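Local structure of oligopeptide-binding protein oppA (Lactococcus lactis, 3DRF) at residues N341-D346 and S354-S359; N358-P363 and E528-K533; Y413-G418 and T424-Y429. The protein serves as the peptide-binding receptor of the OppABCDF ABC transporter, closing like a Venus fly-trap around oligopeptides that are to be taken up. All blocks are in the same frame, centred on the assembly; numbering follows the deposited sequence.

Interaction 1: residues N341-D346 and S354-S359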
loop_
_atom_site.group_PDB
_atom_site.type_symbol
_atom_site.label_atom_id
_atom_site.label_comp_id
_atom_site.label_asym_id
_atom_site.label_seq_id
_atom_site.Cartn_x
_atom_site.Cartn_y
_atom_site.Cartn_z
ATOM N N ASN A 341 18.900 -11.157 -11.067
ATOM C CA ASN A 341 19.912 -10.138 -11.189
ATOM C C ASN A 341 19.341 -8.722 -11.011
ATOM O O ASN A 341 19.405 -7.911 -11.883
ATOM C CB ASN A 341 20.620 -10.263 -12.569
ATOM C CG ASN A 341 19.665 -10.197 -13.736
ATOM O OD1 ASN A 341 18.531 -10.434 -13.640
ATOM N ND2 ASN A 341 20.211 -9.848 -14.888
ATOM N N VAL A 342 18.828 -8.466 -9.811
ATOM C CA VAL A 342 18.108 -7.221 -9.563
ATOM C C VAL A 342 19.060 -6.006 -9.685
ATOM O O VAL A 342 18.684 -5.013 -10.200
ATOM C CB VAL A 342 17.428 -7.258 -8.162
ATOM C CG1 VAL A 342 16.796 -5.960 -7.860
ATOM C CG2 VAL A 342 16.407 -8.390 -8.128
ATOM N N ALA A 343 20.288 -6.124 -9.197
ATOM C CA ALA A 343 21.264 -5.031 -9.300
ATOM C C ALA A 343 21.566 -4.705 -10.783
ATOM O O ALA A 343 21.568 -3.561 -11.149
ATOM C CB ALA A 343 22.556 -5.407 -8.517
ATOM N N GLU A 344 21.785 -5.721 -11.610
ATOM C CA GLU A 344 22.000 -5.472 -13.034
ATOM C C GLU A 344 20.803 -4.745 -13.677
ATOM O O GLU A 344 20.973 -3.843 -14.424
ATOM C CB GLU A 344 22.264 -6.786 -13.781
ATOM C CG GLU A 344 23.612 -7.418 -13.549
ATOM C CD GLU A 344 23.898 -8.548 -14.500
ATOM O OE1 GLU A 344 23.053 -9.048 -15.209
ATOM O OE2 GLU A 344 25.084 -8.870 -14.488
ATOM N N VAL A 345 19.578 -5.154 -13.354
ATOM C CA VAL A 345 18.359 -4.511 -13.870
ATOM C C VAL A 345 18.301 -3.066 -13.397
ATOM O O VAL A 345 18.088 -2.193 -14.167
ATOM C CB VAL A 345 17.109 -5.326 -13.397
ATOM C CG1 VAL A 345 15.848 -4.525 -13.599
ATOM C CG2 VAL A 345 17.079 -6.692 -14.137
ATOM N N ASP A 346 18.532 -2.836 -12.106
ATOM C CA ASP A 346 18.471 -1.469 -11.551
ATOM C C ASP A 346 19.546 -0.538 -12.167
ATOM O O ASP A 346 19.283 0.551 -12.479
ATOM C CB ASP A 346 18.627 -1.477 -10.026
ATOM C CG ASP A 346 17.394 -1.986 -9.286
ATOM O OD1 ASP A 346 16.367 -2.143 -9.845
ATOM O OD2 ASP A 346 17.600 -2.226 -8.111
ATOM N N SER A 354 16.482 3.314 -8.003
ATOM C CA SER A 354 16.134 2.030 -7.342
ATOM C C SER A 354 17.388 1.370 -6.808
ATOM O O SER A 354 18.359 1.244 -7.515
ATOM C CB SER A 354 15.432 1.084 -8.316
ATOM O OG SER A 354 14.213 1.624 -8.727
ATOM N N THR A 355 17.317 0.899 -5.596
ATOM C CA THR A 355 18.400 0.208 -4.933
ATOM C C THR A 355 17.915 -1.201 -4.536
ATOM O O THR A 355 16.938 -1.320 -3.876
ATOM C CB THR A 355 18.825 0.968 -3.642
ATOM O OG1 THR A 355 19.238 2.314 -3.992
ATOM C CG2 THR A 355 19.967 0.240 -2.971
ATOM N N PRO A 356 18.647 -2.232 -4.915
ATOM C CA PRO A 356 18.238 -3.599 -4.537
ATOM C C PRO A 356 18.066 -3.684 -3.012
ATOM O O PRO A 356 18.966 -3.291 -2.282
ATOM C CB PRO A 356 19.442 -4.475 -4.965
ATOM C CG PRO A 356 19.980 -3.715 -6.207
ATOM C CD PRO A 356 19.848 -2.256 -5.807
ATOM N N ALA A 357 16.916 -4.160 -2.588
ATOM C CA ALA A 357 16.593 -4.242 -1.168
ATOM C C ALA A 357 17.257 -5.453 -0.507
ATOM O O ALA A 357 17.312 -6.477 -1.047
ATOM C CB ALA A 357 15.051 -4.340 -0.985
ATOM N N ASN A 358 17.743 -5.240 0.708
ATOM C CA ASN A 358 18.281 -6.317 1.554
ATOM C C ASN A 358 17.229 -6.962 2.472
ATOM O O ASN A 358 17.463 -7.979 3.027
ATOM C CB ASN A 358 19.451 -5.779 2.440
ATOM C CG ASN A 358 18.985 -4.770 3.475
ATOM O OD1 ASN A 358 18.189 -3.927 3.185
ATOM N ND2 ASN A 358 19.475 -4.902 4.682
ATOM N N SER A 359 16.114 -6.281 2.599
ATOM C CA SER A 359 15.020 -6.661 3.531
ATOM C C SER A 359 13.735 -5.915 3.164
ATOM O O SER A 359 13.705 -5.172 2.262
ATOM C CB SER A 359 15.416 -6.351 4.981
ATOM O OG SER A 359 15.088 -5.014 5.270
#
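P356 carries the apolar half of this contact, its ring set against the first turn of helix 342-349. CG of P356 lies 3.6 Å from CA of A343 and 3.9 Å from its CB, so CG meets backbone as well as methyl. More loosely, V342 offers CG1 to P356 CB at 4.2 Å; with CG1 anti to the backbone N (chi1 175°), that methyl is the branch turned to the proline.

The polar half is D346, which contacts strand 354-356 without hydrogen-bonding to it. Its OD2 sits 3.2 Å from P356 CD, and the proline nitrogen has no hydrogen to share; OD1 rests 3.7 Å from S354 CB. The hydrogen bond to OD2 comes instead from N540 ND2, so the carboxylate of this buried residue is engaged from strand 536-549 while the same oxygen also touches the proline ring.

The axes of the short segments 342-346 and 354-356 run nearly antiparallel (166°) with a closest approach of 7.9 Å, as expected where the chain leaves a helix and returns along it as a strand. Strand 354-356 pairs antiparallel with 536-549 through T355 and F541, and N341 and V345 touch helix 422-435.

Interaction 2: residues N358-P363 and E528-K533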
loop_
_atom_site.group_PDB
_atom_site.type_symbol
_atom_site.label_atom_id
_atom_site.label_comp_id
_atom_site.label_asym_id
_atom_site.label_seq_id
_atom_site.Cartn_x
_atom_site.Cartn_y
_atom_site.Cartn_z
ATOM N N ASN A 358 17.743 -5.240 0.708
ATOM C CA ASN A 358 18.281 -6.317 1.554
ATOM C C ASN A 358 17.229 -6.962 2.472
ATOM O O ASN A 358 17.463 -7.979 3.027
ATOM C CB ASN A 358 19.451 -5.779 2.440
ATOM C CG ASN A 358 18.985 -4.770 3.475
ATOM O OD1 ASN A 358 18.189 -3.927 3.185
ATOM N ND2 ASN A 358 19.475 -4.902 4.682
ATOM N N SER A 359 16.114 -6.281 2.599
ATOM C CA SER A 359 15.020 -6.661 3.531
ATOM C C SER A 359 13.735 -5.915 3.164
ATOM O O SER A 359 13.705 -5.172 2.262
ATOM C CB SER A 359 15.416 -6.351 4.981
ATOM O OG SER A 359 15.088 -5.014 5.270
ATOM N N LEU A 360 12.679 -6.205 3.913
ATOM C CA LEU A 360 11.372 -5.590 3.694
ATOM C C LEU A 360 11.144 -4.228 4.365
ATOM O O LEU A 360 10.191 -3.595 4.116
ATOM C CB LEU A 360 10.253 -6.565 4.129
ATOM C CG LEU A 360 10.258 -7.938 3.384
ATOM C CD1 LEU A 360 9.289 -8.936 4.066
ATOM C CD2 LEU A 360 9.909 -7.709 1.904
ATOM N N ILE A 361 12.087 -3.805 5.167
ATOM C CA ILE A 361 11.957 -2.511 5.884
ATOM C C ILE A 361 12.792 -1.420 5.175
ATOM O O ILE A 361 13.991 -1.512 5.152
ATOM C CB ILE A 361 12.401 -2.624 7.359
ATOM C CG1 ILE A 361 11.610 -3.741 8.124
ATOM C CG2 ILE A 361 12.237 -1.258 8.036
ATOM C CD1 ILE A 361 10.073 -3.467 8.271
ATOM N N PRO A 362 12.169 -0.407 4.639
ATOM C CA PRO A 362 12.911 0.525 3.787
ATOM C C PRO A 362 13.690 1.610 4.571
ATOM O O PRO A 362 13.423 1.823 5.686
ATOM C CB PRO A 362 11.822 1.170 2.906
ATOM C CG PRO A 362 10.622 1.150 3.747
ATOM C CD PRO A 362 10.713 -0.191 4.522
ATOM N N PRO A 363 14.605 2.268 3.890
ATOM C CA PRO A 363 15.526 3.249 4.523
ATOM C C PRO A 363 14.858 4.414 5.204
ATOM O O PRO A 363 15.387 4.898 6.133
ATOM C CB PRO A 363 16.368 3.774 3.323
ATOM C CG PRO A 363 16.407 2.643 2.335
ATOM C CD PRO A 363 15.038 1.911 2.500
ATOM N N GLU A 528 15.502 -10.922 9.160
ATOM C CA GLU A 528 16.301 -12.120 8.940
ATOM C C GLU A 528 15.393 -13.322 8.712
ATOM O O GLU A 528 15.629 -14.076 7.830
ATOM C CB GLU A 528 17.149 -12.419 10.196
ATOM C CG GLU A 528 18.342 -11.437 10.484
ATOM C CD GLU A 528 18.938 -11.648 11.868
ATOM O OE1 GLU A 528 18.312 -12.223 12.751
ATOM O OE2 GLU A 528 20.049 -11.201 12.000
ATOM N N ASP A 529 14.343 -13.467 9.510
ATOM C CA ASP A 529 13.487 -14.659 9.412
ATOM C C ASP A 529 12.679 -14.664 8.089
ATOM O O ASP A 529 12.528 -15.673 7.493
ATOM C CB ASP A 529 12.516 -14.790 10.624
ATOM C CG ASP A 529 13.235 -15.131 11.912
ATOM O OD1 ASP A 529 14.388 -15.520 11.909
ATOM O OD2 ASP A 529 12.551 -14.980 12.918
ATOM N N MET A 530 12.228 -13.516 7.646
ATOM C CA MET A 530 11.478 -13.432 6.388
ATOM C C MET A 530 12.421 -13.802 5.241
ATOM O O MET A 530 12.031 -14.454 4.362
ATOM C CB MET A 530 10.967 -12.000 6.182
ATOM C CG MET A 530 9.688 -11.729 7.090
ATOM S SD MET A 530 8.169 -12.702 6.527
ATOM C CE MET A 530 7.485 -11.561 5.261
ATOM N N ASN A 531 13.664 -13.351 5.290
ATOM C CA ASN A 531 14.629 -13.700 4.207
ATOM C C ASN A 531 14.955 -15.226 4.204
ATOM O O ASN A 531 15.052 -15.810 3.191
ATOM C CB ASN A 531 15.922 -12.857 4.366
ATOM C CG ASN A 531 15.772 -11.430 3.848
ATOM O OD1 ASN A 531 14.786 -11.081 3.234
ATOM N ND2 ASN A 531 16.744 -10.627 4.117
ATOM N N LYS A 532 15.086 -15.837 5.368
ATOM C CA LYS A 532 15.400 -17.287 5.450
ATOM C C LYS A 532 14.199 -18.158 5.044
ATOM O O LYS A 532 14.361 -19.048 4.295
ATOM C CB LYS A 532 15.885 -17.657 6.853
ATOM C CG LYS A 532 16.309 -19.152 6.903
ATOM C CD LYS A 532 16.941 -19.485 8.259
ATOM C CE LYS A 532 17.519 -20.977 8.240
ATOM N NZ LYS A 532 17.771 -21.561 9.647
ATOM N N LYS A 533 13.005 -17.812 5.526
ATOM C CA LYS A 533 11.803 -18.548 5.152
ATOM C C LYS A 533 11.534 -18.369 3.643
ATOM O O LYS A 533 11.074 -19.260 3.004
ATOM C CB LYS A 533 10.586 -18.024 5.941
ATOM C CG LYS A 533 10.572 -18.320 7.473
ATOM C CD LYS A 533 10.102 -19.681 7.859
ATOM C CE LYS A 533 10.066 -19.871 9.398
ATOM N NZ LYS A 533 9.325 -21.226 9.733
HETATM O O HOH W 1 13.408 -9.219 5.116
#
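An ST turn at S359-I361 lies where the loop after strand 354-356 packs on the C-terminal part of helix 516-533, and the contact has one polar and one apolar point. The turn is defined by S359 OG accepting from I361 N at 3.2 Å; the same hydroxyl is hydrogen-bonded to Q527 OE1, one residue before the helical segment, which adds a second tie between this turn and the helix.

The polar point is the carboxamide of N531. Its ND2 donates to N358 O over 3.0 Å, with an N-H...O angle of 154°. The donor lies in the carbonyl plane of N358, and the acceptor is only 11° out of the N531 amide plane, so the alignment of both flat groups supports a well-formed bond. N531 ND2 also bonds to K374 O. Two backbone carbonyls of the long loop between strand 354-356 and helix 381-390 thus hold one amide nitrogen, which should fix the rotation of the buried carboxamide. A water bridges the other end of that group weakly: it accepts from L360 N at 3.3 Å and donates to N531 OD1 at 3.0 Å.

The apolar point lies two residues further along the loop and one residue earlier on the helix. L360 and M530 cross at about a right angle; L360 also touches Y526 of the same helix, and M530 touches I501 of helix 499-508 and V536. The M530 chain bends at both chi2 (-69°) and chi3, which folds the terminal methyl back toward the leucine. L360 CD1 is the branch it meets: CD1 lies 4.1 Å from M530 CB and, tighter than usual van der Waals contact, 3.4 Å from M530 CE.

Interaction 3: residues Y413-G418 and T424-Y429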
loop_
_atom_site.group_PDB
_atom_site.type_symbol
_atom_site.label_atom_id
_atom_site.label_comp_id
_atom_site.label_asym_id
_atom_site.label_seq_id
_atom_site.Cartn_x
_atom_site.Cartn_y
_atom_site.Cartn_z
ATOM N N TYR A 413 4.632 -17.376 -13.883
ATOM C CA TYR A 413 5.014 -16.047 -13.380
ATOM C C TYR A 413 3.992 -15.020 -13.851
ATOM O O TYR A 413 3.940 -14.676 -15.014
ATOM C CB TYR A 413 6.356 -15.689 -13.967
ATOM C CG TYR A 413 7.006 -14.315 -13.614
ATOM C CD1 TYR A 413 6.649 -13.562 -12.478
ATOM C CD2 TYR A 413 8.025 -13.797 -14.425
ATOM C CE1 TYR A 413 7.290 -12.353 -12.206
ATOM C CE2 TYR A 413 8.644 -12.648 -14.152
ATOM C CZ TYR A 413 8.262 -11.918 -13.033
ATOM O OH TYR A 413 8.871 -10.743 -12.719
ATOM N N ALA A 414 3.181 -14.559 -12.913
ATOM C CA ALA A 414 2.194 -13.489 -13.184
ATOM C C ALA A 414 2.877 -12.082 -13.137
ATOM O O ALA A 414 2.670 -11.308 -12.240
ATOM C CB ALA A 414 1.008 -13.557 -12.175
ATOM N N ALA A 415 3.749 -11.817 -14.086
ATOM C CA ALA A 415 4.407 -10.533 -14.212
ATOM C C ALA A 415 3.375 -9.498 -14.678
ATOM O O ALA A 415 2.443 -9.780 -15.396
ATOM C CB ALA A 415 5.584 -10.638 -15.196
ATOM N N ARG A 416 3.602 -8.283 -14.206
ATOM C CA ARG A 416 2.695 -7.162 -14.436
ATOM C C ARG A 416 3.148 -6.216 -15.562
ATOM O O ARG A 416 4.297 -6.082 -15.840
ATOM C CB ARG A 416 2.552 -6.355 -13.135
ATOM C CG ARG A 416 2.120 -7.205 -11.913
ATOM C CD ARG A 416 1.680 -6.331 -10.747
ATOM N NE ARG A 416 2.758 -5.515 -10.281
ATOM C CZ ARG A 416 2.647 -4.686 -9.273
ATOM N NH1 ARG A 416 1.514 -4.543 -8.669
ATOM N NH2 ARG A 416 3.651 -3.944 -8.947
ATOM N N VAL A 417 2.163 -5.562 -16.166
ATOM C CA VAL A 417 2.398 -4.495 -17.113
ATOM C C VAL A 417 3.198 -3.436 -16.353
ATOM O O VAL A 417 2.987 -3.222 -15.207
ATOM C CB VAL A 417 1.012 -3.924 -17.583
ATOM C CG1 VAL A 417 1.147 -2.542 -18.331
ATOM C CG2 VAL A 417 0.355 -4.953 -18.516
ATOM N N GLY A 418 4.130 -2.796 -17.054
ATOM C CA GLY A 418 4.819 -1.621 -16.544
ATOM C C GLY A 418 5.159 -0.670 -17.680
ATOM O O GLY A 418 4.398 -0.436 -18.570
ATOM N N THR A 424 10.985 -6.783 -21.318
ATOM C CA THR A 424 12.416 -7.083 -21.348
ATOM C C THR A 424 12.888 -7.589 -19.970
ATOM O O THR A 424 13.554 -8.566 -19.848
ATOM C CB THR A 424 13.220 -5.822 -21.767
ATOM O OG1 THR A 424 12.868 -5.493 -23.118
ATOM C CG2 THR A 424 14.718 -6.092 -21.730
ATOM N N ILE A 425 12.483 -6.898 -18.927
ATOM C CA ILE A 425 12.917 -7.230 -17.567
ATOM C C ILE A 425 12.336 -8.579 -17.140
ATOM O O ILE A 425 13.068 -9.382 -16.655
ATOM C CB ILE A 425 12.538 -6.098 -16.566
ATOM C CG1 ILE A 425 13.404 -4.878 -16.858
ATOM C CG2 ILE A 425 12.725 -6.587 -15.134
ATOM C CD1 ILE A 425 12.874 -3.612 -16.184
ATOM N N ALA A 426 11.055 -8.809 -17.382
ATOM C CA ALA A 426 10.452 -10.106 -17.038
ATOM C C ALA A 426 11.122 -11.271 -17.791
ATOM O O ALA A 426 11.408 -12.259 -17.228
ATOM C CB ALA A 426 8.938 -10.057 -17.308
ATOM N N GLN A 427 11.379 -11.108 -19.087
ATOM C CA GLN A 427 12.076 -12.137 -19.869
ATOM C C GLN A 427 13.512 -12.344 -19.363
ATOM O O GLN A 427 13.987 -13.441 -19.317
ATOM C CB GLN A 427 12.065 -11.756 -21.353
ATOM C CG GLN A 427 10.747 -11.879 -22.023
ATOM C CD GLN A 427 10.135 -13.246 -21.943
ATOM O OE1 GLN A 427 10.789 -14.249 -21.838
ATOM N NE2 GLN A 427 8.864 -13.248 -22.111
ATOM N N ASN A 428 14.151 -11.257 -18.968
ATOM C CA ASN A 428 15.468 -11.324 -18.320
ATOM C C ASN A 428 15.479 -12.242 -17.052
ATOM O O ASN A 428 16.341 -13.066 -16.929
ATOM C CB ASN A 428 15.990 -9.925 -17.977
ATOM C CG ASN A 428 17.045 -9.924 -16.897
ATOM O OD1 ASN A 428 18.208 -10.091 -17.154
ATOM N ND2 ASN A 428 16.622 -9.729 -15.685
ATOM N N TYR A 429 14.453 -12.127 -16.195
ATOM C CA TYR A 429 14.339 -13.036 -15.037
ATOM C C TYR A 429 14.057 -14.487 -15.470
ATOM O O TYR A 429 14.620 -15.373 -14.914
ATOM C CB TYR A 429 13.320 -12.513 -14.006
ATOM C CG TYR A 429 13.768 -11.208 -13.312
ATOM C CD1 TYR A 429 15.089 -11.002 -12.869
ATOM C CD2 TYR A 429 12.844 -10.166 -13.140
ATOM C CE1 TYR A 429 15.463 -9.794 -12.228
ATOM C CE2 TYR A 429 13.208 -8.986 -12.508
ATOM C CZ TYR A 429 14.503 -8.813 -12.057
ATOM O OH TYR A 429 14.921 -7.668 -11.444
#
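The ring of Y413 is covered on one face by its own neighbour two residues on: A415 CB stands 3.6 Å above the ring plane, over its centre. A426 CB from helix 422-435 approaches the same ring obliquely, reaching CE2 of Y413 at 4.1 Å. W433 of that helix meets Y413 edge-to-face. The second flat group, Y429, is approached obliquely by the phenol oxygen of Y413, with OH 4.0 Å from Y429 CD2; the two tyrosine side chains cross obliquely. That oxygen has its hydrogen-bond partner in D470 OD2, and its contact with Y429 is packing alone.

Among the alanines, A415 CB and A426 CB meet at 4.0 Å, each methyl pointing at the opposite segment. A426 CB is therefore shared between A415 and the tyrosine ring, and these small residues permit a close approach of backbone to helix, with CA atoms of A415 and A426 6.7 Å apart. The Y413 ring is carried over A415 because its CG stands anti to the backbone N (chi1 179°) and the chain folds at A414, the centre of an inverse gamma turn. Its backbone bond, A415 N to Y413 O, is weak. The next residue, R416, packs on the bound peptide's backbone.

The contact closes the first half of the beta-alpha-beta unit made of strand 407-414, helix 422-435 and strand 439-442. V440 and L442 extend the packing around Y413 from the parallel neighbouring strand. Helix 422-435 also meets helix 342-349 through I425, N428 and Y429.

Interactions 1 and 2 follow one another along the chain, sharing N358 and S359, with centres about 14 Å apart; interaction 3 lies later, nested inside the long loop that interaction 2 closes. Interactions 1 and 3, centres about 15 Å apart, reach the same mixed sheet. Their helices 342-349 and 422-435 touch where V345 packs on N428 and Y429, and N341, just before the first helix, adds a probable hydrogen bond from N428 ND2 to its OD1 (2.9 Å). Interaction 2 is about 22 Å from interaction 3 between centres. Interactions 1 and 3 thus set helices against the sheet, interaction 2 fixes the following loop to helix 516-533, and R416 within 413-418 touches the bound peptide.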